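Long-range contacts in probable flavin reductase (Sinorhizobium meliloti, PDB 3RH7), which binds flavin mononucleotide and probably works as an NADPH-dependent flavin reductase: residues 206-210 and 222-226; 185-191 and 251-257; 62-68 and 139-145; 79-85 and 127-132. All blocks are in the same frame, centred on the assembly; numbering follows the deposited sequence.

Contact 1. Residues 206-210 and 222-226; sequences LPNCT and AYLEQ
Residues 206-210, a loop leading into a strand from Asn208, run past helix residues 222-226 with Cys209 facing Tyr223 and Pro207 facing Leu224, their CA atoms 7.4 Å apart in the first pair. Tyr223 makes the largest share of the contact. Its CG is anti to the backbone N (chi1 171°), which swings the ring off the helix and lays it against both backbone and side-chain atoms of the strand. Over the middle of one ring face sits Cys209 CB, 4.0 Å from the ring centroid and only 9° off the ring normal, a CH-pi contact. The sulfur lies farther out: Cys209 SG is 4.3 Å from the same centroid and oblique to the ring, a sulfur-aromatic contact that reaches back toward Tyr223 CG. At the ring edge the CE2 corner meets the carbonyl carbon of Pro207. At the next helix residue, Leu224 CD2 touches the proline ring at Pro207 CB, 3.5 Å away. Asn208 turns from the helix; its ND2 donates to Leu206 O at 3.0 Å, with the acceptor in the amide plane, and its OD1 accepts from Arg185. Strand 208-211 is an outer strand of the mixed sheet, paired with strand 184-191, and helix 216-228 packs over the sheet with Leu224 also on Ala188. Pro207 leans on Phe197, while Leu206 reaches helix 281-292.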
# COMPACT_ATOMS: atom_id res chain seq x y z
N LEU A 206 -21.06 16.08 4.44
CA LEU A 206 -19.64 16.00 4.16
C LEU A 206 -19.24 17.14 3.22
O LEU A 206 -20.07 17.57 2.42
CB LEU A 206 -19.30 14.64 3.54
CG LEU A 206 -19.04 13.51 4.50
CD1 LEU A 206 -19.04 12.18 3.77
CD2 LEU A 206 -17.73 13.75 5.29
N PRO A 207 -18.00 17.68 3.31
CA PRO A 207 -17.63 18.77 2.40
C PRO A 207 -17.61 18.27 0.97
O PRO A 207 -17.12 17.17 0.74
CB PRO A 207 -16.22 19.15 2.87
CG PRO A 207 -15.70 17.92 3.53
CD PRO A 207 -16.87 17.33 4.21
N ASN A 208 -18.24 19.01 0.04
CA ASN A 208 -18.26 18.55 -1.36
C ASN A 208 -18.52 19.67 -2.33
O ASN A 208 -19.09 20.71 -1.96
CB ASN A 208 -19.32 17.47 -1.57
CG ASN A 208 -20.74 17.98 -1.49
OD1 ASN A 208 -21.36 18.31 -2.51
ND2 ASN A 208 -21.26 18.09 -0.27
N CYS A 209 -18.17 19.42 -3.59
CA CYS A 209 -18.42 20.31 -4.72
C CYS A 209 -18.57 19.47 -5.98
O CYS A 209 -17.80 18.54 -6.18
CB CYS A 209 -17.34 21.37 -4.86
SG CYS A 209 -15.69 20.75 -5.29
N THR A 210 -19.62 19.76 -6.77
CA THR A 210 -19.95 19.04 -8.01
C THR A 210 -19.37 19.78 -9.21
O THR A 210 -19.71 20.94 -9.47
CB THR A 210 -21.47 18.85 -8.12
OG1 THR A 210 -21.97 18.25 -6.92
CG2 THR A 210 -21.88 18.02 -9.31
N ALA A 222 -8.16 22.24 -3.52
CA ALA A 222 -8.42 23.68 -3.65
C ALA A 222 -9.68 24.06 -2.89
O ALA A 222 -9.62 25.00 -2.08
CB ALA A 222 -8.55 24.05 -5.11
N TYR A 223 -10.81 23.29 -3.11
CA TYR A 223 -12.11 23.54 -2.48
C TYR A 223 -11.97 23.48 -0.96
O TYR A 223 -12.30 24.47 -0.28
CB TYR A 223 -13.20 22.55 -2.97
CG TYR A 223 -14.50 22.63 -2.20
CD1 TYR A 223 -15.32 23.75 -2.26
CD2 TYR A 223 -14.90 21.59 -1.36
CE1 TYR A 223 -16.51 23.83 -1.53
CE2 TYR A 223 -16.07 21.68 -0.59
CZ TYR A 223 -16.88 22.79 -0.69
OH TYR A 223 -18.06 22.86 0.04
N LEU A 224 -11.46 22.35 -0.44
CA LEU A 224 -11.31 22.14 0.99
C LEU A 224 -10.43 23.20 1.66
O LEU A 224 -10.85 23.74 2.69
CB LEU A 224 -10.76 20.74 1.29
CG LEU A 224 -11.68 19.60 0.85
CD1 LEU A 224 -10.97 18.27 0.94
CD2 LEU A 224 -12.98 19.60 1.58
N GLU A 225 -9.27 23.54 1.07
CA GLU A 225 -8.32 24.53 1.59
C GLU A 225 -9.01 25.90 1.72
O GLU A 225 -8.91 26.52 2.77
CB GLU A 225 -7.07 24.62 0.73
CG GLU A 225 -6.14 23.43 0.92
CD GLU A 225 -4.67 23.66 0.62
OE1 GLU A 225 -4.35 24.67 -0.05
OE2 GLU A 225 -3.84 22.82 1.06
N GLN A 226 -9.76 26.31 0.68
CA GLN A 226 -10.55 27.55 0.63
C GLN A 226 -11.61 27.55 1.75
O GLN A 226 -11.74 28.55 2.46
CB GLN A 226 -11.21 27.63 -0.78
CG GLN A 226 -12.37 28.62 -0.99
CD GLN A 226 -13.72 28.14 -0.52
OE1 GLN A 226 -14.10 26.98 -0.71
NE2 GLN A 226 -14.46 29.01 0.17

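Contact 2. Residues 185-191 and 251-257; sequences RLGAVLE and IVYHALA
Strands 185-191 and 251-257 form the central parallel pair of the four-stranded mixed sheet, Leu186 beside Ile251 through Glu191 beside Leu256, in a domain consistent with a Nudix-like fold. Their axes diverge by 28°, and seven backbone hydrogen bonds tie them in the usual parallel pattern, among them Val189 N to Tyr253 O at 2.9 Å. On the face of Leu186, Ala188 and Leu190, apolar groups meet: Leu186 and Ile251 lie side by side, and Leu190 CD1 reaches Ala255 CB at 3.7 Å and then Ala257 CB. Helix 216-228 covers part of this face, and the second subunit packs its Gly173 against Tyr253. The other face bears Val189, Glu191 and His254, with helix 281-292 against the first two. His254 has CG anti to its own N (chi1 -170°), which turns the ring edge toward the neighbouring strand. ND1 then donates to Val189 O at 3.0 Å, in the carbonyl plane and nearly in the ring plane. That oxygen also takes Ala255 N at 3.0 Å, this donor standing above the carbonyl plane, so two N-H groups grip one buried carbonyl. Glu191 OE2 lies near the CE1 edge of the imidazole, its carboxylate turned 49° against the ring. Without a hydrogen bond between them, the carboxylate would still be expected to stabilise positive charge on His254, whose ND1 hydrogen is committed to Val189.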
# COMPACT_ATOMS: atom_id res chain seq x y z
N ARG A 185 -19.98 14.54 -7.89
CA ARG A 185 -19.92 15.24 -6.63
C ARG A 185 -18.64 14.76 -5.95
O ARG A 185 -18.50 13.56 -5.67
CB ARG A 185 -21.15 14.98 -5.77
CG ARG A 185 -20.93 15.49 -4.38
CD ARG A 185 -22.06 15.19 -3.47
NE ARG A 185 -23.14 16.16 -3.60
CZ ARG A 185 -24.31 15.87 -4.13
NH1 ARG A 185 -24.57 14.63 -4.57
NH2 ARG A 185 -25.26 16.80 -4.21
N LEU A 186 -17.69 15.68 -5.75
CA LEU A 186 -16.43 15.35 -5.11
C LEU A 186 -16.55 15.56 -3.63
O LEU A 186 -16.68 16.70 -3.18
CB LEU A 186 -15.28 16.18 -5.66
CG LEU A 186 -15.07 16.16 -7.15
CD1 LEU A 186 -13.88 16.98 -7.50
CD2 LEU A 186 -14.89 14.73 -7.65
N GLY A 187 -16.57 14.47 -2.88
CA GLY A 187 -16.65 14.52 -1.42
C GLY A 187 -15.36 14.11 -0.76
O GLY A 187 -14.49 13.53 -1.41
N ALA A 188 -15.23 14.37 0.54
CA ALA A 188 -14.04 13.99 1.26
C ALA A 188 -14.31 13.64 2.71
O ALA A 188 -15.13 14.28 3.37
CB ALA A 188 -13.01 15.11 1.21
N VAL A 189 -13.58 12.62 3.21
CA VAL A 189 -13.56 12.21 4.62
C VAL A 189 -12.28 12.85 5.13
O VAL A 189 -11.20 12.24 5.06
CB VAL A 189 -13.64 10.68 4.84
CG1 VAL A 189 -13.48 10.33 6.31
CG2 VAL A 189 -14.96 10.13 4.32
N LEU A 190 -12.38 14.16 5.48
CA LEU A 190 -11.27 15.01 5.89
C LEU A 190 -11.04 14.90 7.39
O LEU A 190 -11.89 15.34 8.17
CB LEU A 190 -11.58 16.47 5.47
CG LEU A 190 -10.52 17.52 5.73
CD1 LEU A 190 -9.35 17.40 4.77
CD2 LEU A 190 -11.10 18.88 5.56
N GLU A 191 -9.90 14.33 7.77
CA GLU A 191 -9.56 14.10 9.17
C GLU A 191 -8.59 15.14 9.76
O GLU A 191 -7.61 15.50 9.10
CB GLU A 191 -8.97 12.70 9.34
CG GLU A 191 -9.99 11.59 9.27
CD GLU A 191 -9.45 10.18 9.44
OE1 GLU A 191 -8.43 10.02 10.15
OE2 GLU A 191 -10.08 9.24 8.89
N ILE A 251 -17.68 10.76 -6.14
CA ILE A 251 -16.27 10.36 -5.95
C ILE A 251 -15.84 10.91 -4.59
O ILE A 251 -15.75 12.14 -4.42
CB ILE A 251 -15.31 10.77 -7.11
CG1 ILE A 251 -15.66 9.99 -8.41
CG2 ILE A 251 -13.85 10.56 -6.73
CD1 ILE A 251 -14.97 10.45 -9.64
N VAL A 252 -15.65 10.02 -3.59
CA VAL A 252 -15.28 10.39 -2.23
C VAL A 252 -13.83 9.98 -1.98
O VAL A 252 -13.45 8.83 -2.22
CB VAL A 252 -16.24 9.81 -1.16
CG1 VAL A 252 -15.88 10.32 0.24
CG2 VAL A 252 -17.69 10.13 -1.49
N TYR A 253 -13.02 10.96 -1.54
CA TYR A 253 -11.59 10.77 -1.26
C TYR A 253 -11.35 10.76 0.21
O TYR A 253 -12.14 11.33 0.99
CB TYR A 253 -10.78 11.91 -1.87
CG TYR A 253 -10.25 11.67 -3.25
CD1 TYR A 253 -9.07 10.97 -3.46
CD2 TYR A 253 -10.87 12.24 -4.36
CE1 TYR A 253 -8.51 10.83 -4.73
CE2 TYR A 253 -10.33 12.09 -5.64
CZ TYR A 253 -9.14 11.40 -5.82
OH TYR A 253 -8.57 11.28 -7.06
N HIS A 254 -10.26 10.12 0.61
CA HIS A 254 -9.85 10.18 1.99
C HIS A 254 -8.91 11.37 2.03
O HIS A 254 -8.17 11.55 1.07
CB HIS A 254 -9.24 8.84 2.48
CG HIS A 254 -9.02 8.78 3.97
ND1 HIS A 254 -9.46 9.80 4.84
CD2 HIS A 254 -8.40 7.83 4.70
CE1 HIS A 254 -9.08 9.44 6.06
NE2 HIS A 254 -8.44 8.27 6.03
N ALA A 255 -9.01 12.27 3.05
CA ALA A 255 -8.12 13.43 3.08
C ALA A 255 -7.65 13.79 4.50
O ALA A 255 -8.13 13.21 5.47
CB ALA A 255 -8.81 14.62 2.44
N LEU A 256 -6.66 14.70 4.61
CA LEU A 256 -6.10 15.17 5.87
C LEU A 256 -6.03 16.66 5.94
O LEU A 256 -5.62 17.30 4.96
CB LEU A 256 -4.68 14.64 6.09
CG LEU A 256 -4.51 13.20 6.45
CD1 LEU A 256 -3.06 12.88 6.61
CD2 LEU A 256 -5.31 12.83 7.68
N ALA A 257 -6.36 17.21 7.12
CA ALA A 257 -6.28 18.64 7.35
C ALA A 257 -5.20 18.96 8.37
O ALA A 257 -4.95 18.17 9.31
CB ALA A 257 -7.62 19.17 7.82

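Contact 3. Residues 62-68 and 139-145; sequences LLVCLAK and GDHVIII. With FMN (flavin mononucleotide), chain G.
His141 lays its imidazole flat beneath Ala67, whose CA stands 3.6 Å from the ring centroid and 5° off the normal, a CH-pi contact over the centre of one face. With CG anti to the carbonyl carbon (chi1 -80°), the ring comes under the strand end that holds the flavin. Its ND1 donates to Asp140 OD1 at 2.7 Å, met on the anti side of the carboxylate, and NE2 bonds to Asn298, so both nitrogens fix the ring's rotation. FMN N3 lies off the ring's edge and gives its hydrogen to Cys65 O at 2.8 Å; Ala67 N returns one to FMN O2, also at 2.8 Å. Two backbone groups of this strand thus bind N3 and O2, with the His141 ring edge beside N3. Replacing the imidazole by an alanine is likely to leave Ala67 without its flat support and Asp140 OD1 without this partner. Lys68 extends alongside residues 139-142, its NZ bonding Gly139 O at 2.8 Å while its backbone N donates to Asp140 O. Farther along the strands the Leu63 and Ile143 side chains lie aslant, CG to CG2 at 3.7 Å, and Leu66 CB meets Ile144 CD1 at 3.8 Å. Val64 and Ile144 point the same way, joined by paired backbone hydrogen bonds. In the antiparallel sheet of the FMN-binding split barrel, strand 61-67 lies between 44-56 and 141-153; helix 73-78 covers Leu66 and Val142, and the second subunit packs on Leu63, Cys65 and Ile143.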
# COMPACT_ATOMS: atom_id res chain seq x y z
N LEU A 62 9.09 -15.42 6.96
CA LEU A 62 7.99 -14.47 7.03
C LEU A 62 7.84 -13.96 8.48
O LEU A 62 8.29 -14.62 9.43
CB LEU A 62 6.81 -15.31 6.57
CG LEU A 62 5.47 -14.78 6.47
CD1 LEU A 62 4.81 -15.38 5.24
CD2 LEU A 62 4.70 -15.13 7.74
N LEU A 63 7.23 -12.77 8.65
CA LEU A 63 7.10 -12.08 9.94
C LEU A 63 5.72 -11.48 10.13
O LEU A 63 5.12 -11.01 9.16
CB LEU A 63 8.13 -10.94 9.89
CG LEU A 63 8.46 -10.14 11.10
CD1 LEU A 63 9.92 -9.88 11.13
CD2 LEU A 63 7.74 -8.83 11.09
N VAL A 64 5.24 -11.43 11.37
CA VAL A 64 3.95 -10.81 11.70
C VAL A 64 3.99 -10.44 13.19
O VAL A 64 4.65 -11.13 13.97
CB VAL A 64 2.70 -11.64 11.29
CG1 VAL A 64 2.42 -12.79 12.24
CG2 VAL A 64 1.48 -10.75 11.13
N CYS A 65 3.35 -9.33 13.57
CA CYS A 65 3.41 -8.91 14.97
C CYS A 65 2.05 -9.01 15.64
O CYS A 65 1.04 -8.58 15.08
CB CYS A 65 3.99 -7.51 15.10
SG CYS A 65 5.53 -7.26 14.16
N LEU A 66 2.03 -9.59 16.86
CA LEU A 66 0.83 -9.79 17.65
C LEU A 66 0.91 -9.05 18.96
O LEU A 66 1.91 -9.20 19.67
CB LEU A 66 0.62 -11.29 17.91
CG LEU A 66 -0.46 -11.67 18.91
CD1 LEU A 66 -1.84 -11.43 18.35
CD2 LEU A 66 -0.31 -13.11 19.34
N ALA A 67 -0.14 -8.27 19.29
CA ALA A 67 -0.22 -7.49 20.53
C ALA A 67 -0.29 -8.40 21.76
O ALA A 67 -0.99 -9.42 21.74
CB ALA A 67 -1.43 -6.57 20.51
N LYS A 68 0.42 -8.04 22.82
CA LYS A 68 0.41 -8.83 24.06
C LYS A 68 -1.00 -8.76 24.71
O LYS A 68 -1.41 -9.70 25.40
CB LYS A 68 1.50 -8.33 25.01
CG LYS A 68 2.90 -8.82 24.61
CD LYS A 68 3.97 -8.17 25.45
CE LYS A 68 5.31 -8.84 25.27
NZ LYS A 68 6.42 -8.01 25.84
N GLY A 139 8.30 -5.03 23.00
CA GLY A 139 7.40 -4.03 23.54
C GLY A 139 6.02 -4.55 23.89
O GLY A 139 5.89 -5.58 24.57
N ASP A 140 4.97 -3.84 23.41
CA ASP A 140 3.58 -4.19 23.66
C ASP A 140 3.11 -5.31 22.72
O ASP A 140 1.95 -5.76 22.80
CB ASP A 140 2.68 -2.95 23.57
CG ASP A 140 2.89 -2.01 22.39
OD1 ASP A 140 2.95 -2.50 21.25
OD2 ASP A 140 2.89 -0.79 22.60
N HIS A 141 4.02 -5.77 21.84
CA HIS A 141 3.79 -6.81 20.86
C HIS A 141 4.86 -7.91 20.92
O HIS A 141 5.85 -7.78 21.66
CB HIS A 141 3.79 -6.21 19.43
CG HIS A 141 2.52 -5.53 19.01
ND1 HIS A 141 1.98 -4.47 19.73
CD2 HIS A 141 1.78 -5.71 17.89
CE1 HIS A 141 0.90 -4.09 19.06
NE2 HIS A 141 0.74 -4.79 17.95
N VAL A 142 4.66 -8.98 20.14
CA VAL A 142 5.61 -10.08 19.95
C VAL A 142 5.76 -10.27 18.45
O VAL A 142 4.79 -10.12 17.70
CB VAL A 142 5.29 -11.41 20.69
CG1 VAL A 142 5.33 -11.23 22.21
CG2 VAL A 142 3.97 -12.02 20.24
N ILE A 143 6.99 -10.54 18.02
CA ILE A 143 7.30 -10.75 16.60
C ILE A 143 7.25 -12.27 16.35
O ILE A 143 8.04 -13.01 16.92
CB ILE A 143 8.67 -10.11 16.20
CG1 ILE A 143 8.69 -8.60 16.47
CG2 ILE A 143 9.03 -10.43 14.75
CD1 ILE A 143 10.02 -8.00 16.52
N ILE A 144 6.29 -12.71 15.54
CA ILE A 144 6.18 -14.12 15.20
C ILE A 144 6.88 -14.36 13.85
O ILE A 144 6.56 -13.70 12.84
CB ILE A 144 4.71 -14.60 15.22
CG1 ILE A 144 4.11 -14.42 16.62
CG2 ILE A 144 4.60 -16.05 14.76
CD1 ILE A 144 2.56 -14.32 16.66
N ILE A 145 7.86 -15.28 13.85
CA ILE A 145 8.61 -15.64 12.65
C ILE A 145 8.18 -17.04 12.22
O ILE A 145 8.22 -17.97 13.04
CB ILE A 145 10.14 -15.52 12.85
CG1 ILE A 145 10.50 -14.05 13.15
CG2 ILE A 145 10.88 -16.05 11.61
CD1 ILE A 145 11.89 -13.81 13.51
N1 FMN G . -3.49 -6.54 15.93
C2 FMN G . -2.25 -7.08 16.23
O2 FMN G . -2.07 -7.65 17.32
N3 FMN G . -1.25 -7.02 15.26
C4 FMN G . -1.33 -6.40 14.00
O4 FMN G . -0.43 -6.37 13.16
C4A FMN G . -2.69 -5.75 13.71
N5 FMN G . -2.88 -5.15 12.55
C5A FMN G . -4.17 -4.65 12.25
C6 FMN G . -4.32 -4.03 10.96
C7 FMN G . -5.57 -3.54 10.50
C7M FMN G . -5.69 -2.91 9.14
C8 FMN G . -6.68 -3.65 11.37
C8M FMN G . -8.00 -3.15 10.93
C9 FMN G . -6.56 -4.25 12.68
C9A FMN G . -5.31 -4.76 13.18
N10 FMN G . -5.12 -5.40 14.48
C10 FMN G . -3.81 -5.91 14.78
C1' FMN G . -6.27 -5.52 15.46
C2' FMN G . -6.68 -7.04 15.71
O2' FMN G . -7.11 -7.79 14.57
C3' FMN G . -7.65 -7.45 16.85
O3' FMN G . -8.48 -6.38 17.34
C4' FMN G . -7.03 -8.36 17.96
O4' FMN G . -5.60 -8.17 18.27
C5' FMN G . -7.34 -9.80 17.62
O5' FMN G . -8.52 -10.05 18.36
P FMN G . -8.37 -10.88 19.77
O1P FMN G . -7.23 -11.91 19.31
O2P FMN G . -9.75 -11.55 20.11
O3P FMN G . -8.09 -9.95 20.98

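Contact 4. Residues 79-85 and 127-132; sequences AGRFAIN and WFECSM
Phe82 presents one ring face to Cys130, whose CB sits over the centre, 3.7 Å from the centroid and 13° off the normal. The sulfur stands obliquely, Cys130 SG being 4.5 Å from that centroid in a sulfur-aromatic contact. Met132, built as selenomethionine, crosses the ring at about a right angle and brings CE to 3.5 Å from Phe82 CD1, oblique to the plane. Phe82 holds CG between its backbone N and carbonyl carbon (chi1 69°), which tilts the ring toward the neighbouring strand, over Cys130. The Phe128 ring receives Ile84 O near its plane, at the edge, while Ser131 CB lies over one face of the Arg81 guanidinium, 4.0 Å from NH1. These strands are antiparallel neighbours in the curled sheet of the FMN-binding split barrel, strand 81-86 pairing with 30-38 on its other edge. Ile84 N donates to Phe128 O at 2.9 Å and Phe128 N returns the bond to Ile84 O; toward Gly80, Cys130 N reaches Phe82 O at 2.7 Å, its return bond being weak. A serine in place of Phe82 would probably open a gap beside Cys130 and take away the ring that packs against the Met132 methyl. Trp127 and Asn85 meet CB to OD1, the indole NE1 being held by Glu152 and the amide by Phe121 and Pro119. Phe128 also meets the ring of Phe25 of the second subunit.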
# COMPACT_ATOMS: atom_id res chain seq x y z
N ALA A 79 0.53 -22.18 19.69
CA ALA A 79 0.37 -22.91 18.41
C ALA A 79 1.71 -23.11 17.74
O ALA A 79 2.64 -22.32 17.97
CB ALA A 79 -0.56 -22.15 17.47
N GLY A 80 1.84 -24.18 16.98
CA GLY A 80 3.10 -24.50 16.32
C GLY A 80 3.13 -24.07 14.87
O GLY A 80 4.19 -23.73 14.34
N ARG A 81 1.96 -24.11 14.25
CA ARG A 81 1.75 -23.78 12.85
C ARG A 81 0.72 -22.67 12.74
O ARG A 81 -0.22 -22.61 13.54
CB ARG A 81 1.31 -25.03 12.06
CG ARG A 81 2.39 -26.09 12.02
CD ARG A 81 2.01 -27.32 11.24
NE ARG A 81 3.18 -28.15 10.92
CZ ARG A 81 3.97 -27.96 9.87
NH1 ARG A 81 3.72 -26.97 9.02
NH2 ARG A 81 5.01 -28.75 9.66
N PHE A 82 0.91 -21.79 11.76
CA PHE A 82 -0.04 -20.72 11.49
C PHE A 82 -0.10 -20.43 9.97
O PHE A 82 0.71 -20.97 9.22
CB PHE A 82 0.30 -19.47 12.29
CG PHE A 82 1.55 -18.75 11.90
CD1 PHE A 82 2.79 -19.14 12.40
CD2 PHE A 82 1.50 -17.65 11.05
CE1 PHE A 82 3.95 -18.46 12.04
CE2 PHE A 82 2.67 -16.98 10.68
CZ PHE A 82 3.88 -17.38 11.19
N ALA A 83 -1.06 -19.63 9.52
CA ALA A 83 -1.19 -19.27 8.12
C ALA A 83 -1.43 -17.79 7.96
O ALA A 83 -2.10 -17.17 8.79
CB ALA A 83 -2.30 -20.06 7.46
N ILE A 84 -0.89 -17.21 6.89
CA ILE A 84 -1.08 -15.80 6.61
C ILE A 84 -1.99 -15.66 5.38
O ILE A 84 -1.61 -16.09 4.29
CB ILE A 84 0.29 -15.10 6.43
CG1 ILE A 84 1.04 -14.96 7.77
CG2 ILE A 84 0.16 -13.76 5.69
CD1 ILE A 84 0.56 -13.93 8.73
N ASN A 85 -3.20 -15.08 5.56
CA ASN A 85 -4.10 -14.87 4.41
C ASN A 85 -4.06 -13.40 3.97
O ASN A 85 -4.60 -12.53 4.68
CB ASN A 85 -5.54 -15.30 4.75
CG ASN A 85 -5.75 -16.77 4.88
OD1 ASN A 85 -5.99 -17.47 3.91
ND2 ASN A 85 -5.74 -17.27 6.11
N TRP A 127 -1.81 -16.72 0.07
CA TRP A 127 -1.80 -17.35 1.40
C TRP A 127 -0.49 -18.11 1.60
O TRP A 127 0.12 -18.59 0.63
CB TRP A 127 -3.02 -18.24 1.66
CG TRP A 127 -3.19 -19.42 0.74
CD1 TRP A 127 -4.07 -19.52 -0.29
CD2 TRP A 127 -2.53 -20.69 0.83
NE1 TRP A 127 -4.01 -20.78 -0.85
CE2 TRP A 127 -3.07 -21.52 -0.18
CE3 TRP A 127 -1.54 -21.22 1.67
CZ2 TRP A 127 -2.64 -22.83 -0.39
CZ3 TRP A 127 -1.08 -22.52 1.44
CH2 TRP A 127 -1.65 -23.31 0.43
N PHE A 128 -0.07 -18.23 2.87
CA PHE A 128 1.17 -18.88 3.28
C PHE A 128 0.97 -19.76 4.52
O PHE A 128 0.63 -19.25 5.58
CB PHE A 128 2.24 -17.82 3.60
CG PHE A 128 2.56 -16.85 2.49
CD1 PHE A 128 1.86 -15.65 2.36
CD2 PHE A 128 3.58 -17.12 1.60
CE1 PHE A 128 2.13 -14.77 1.31
CE2 PHE A 128 3.85 -16.24 0.54
CZ PHE A 128 3.12 -15.07 0.41
N GLU A 129 1.21 -21.08 4.38
CA GLU A 129 1.18 -22.02 5.50
C GLU A 129 2.55 -21.99 6.15
O GLU A 129 3.57 -22.18 5.48
CB GLU A 129 0.82 -23.44 5.03
CG GLU A 129 -0.66 -23.66 4.91
CD GLU A 129 -1.05 -25.11 5.06
OE1 GLU A 129 -1.02 -25.85 4.04
OE2 GLU A 129 -1.38 -25.52 6.20
N CYS A 130 2.58 -21.71 7.45
CA CYS A 130 3.82 -21.55 8.19
C CYS A 130 3.95 -22.53 9.35
O CYS A 130 3.04 -23.28 9.69
CB CYS A 130 3.96 -20.11 8.68
SG CYS A 130 4.23 -18.90 7.35
N SER A 131 5.17 -22.57 9.85
CA SER A 131 5.63 -23.29 11.01
C SER A 131 6.39 -22.26 11.80
O SER A 131 7.22 -21.56 11.22
CB SER A 131 6.49 -24.48 10.61
OG SER A 131 7.78 -24.07 10.18
N MSE A 132 6.06 -22.09 13.09
CA MSE A 132 6.72 -21.10 13.92
C MSE A 132 8.16 -21.44 14.17
O MSE A 132 8.48 -22.56 14.58
CB MSE A 132 6.00 -20.94 15.23
CG MSE A 132 5.26 -19.65 15.30
SE MSE A 132 4.04 -19.63 16.79
CE MSE A 132 2.41 -19.15 15.92

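In the fold
The contacts fall into two groups on opposite sides of the chain's centre. Contacts 1 and 2 share the mixed sheet, their centres 8 Å apart, and are stitched together where Leu186 N meets Cys209 O at 2.9 Å. Contacts 3 and 4 share the barrel sheet, with centres 14 Å apart and Leu62 CD2 packed 3.7 Å from Ile84 CG1; along the chain, contact 4 is nested within the loop that contact 3 closes. Contact 3 holds the flavin directly, whereas the Ile84 side chain of contact 4 is about 9 Å from FMN. Contact 2 lies about 33 Å from contact 3, centre to centre, yet the His254 side chain comes within about 12 Å of a bound FMN.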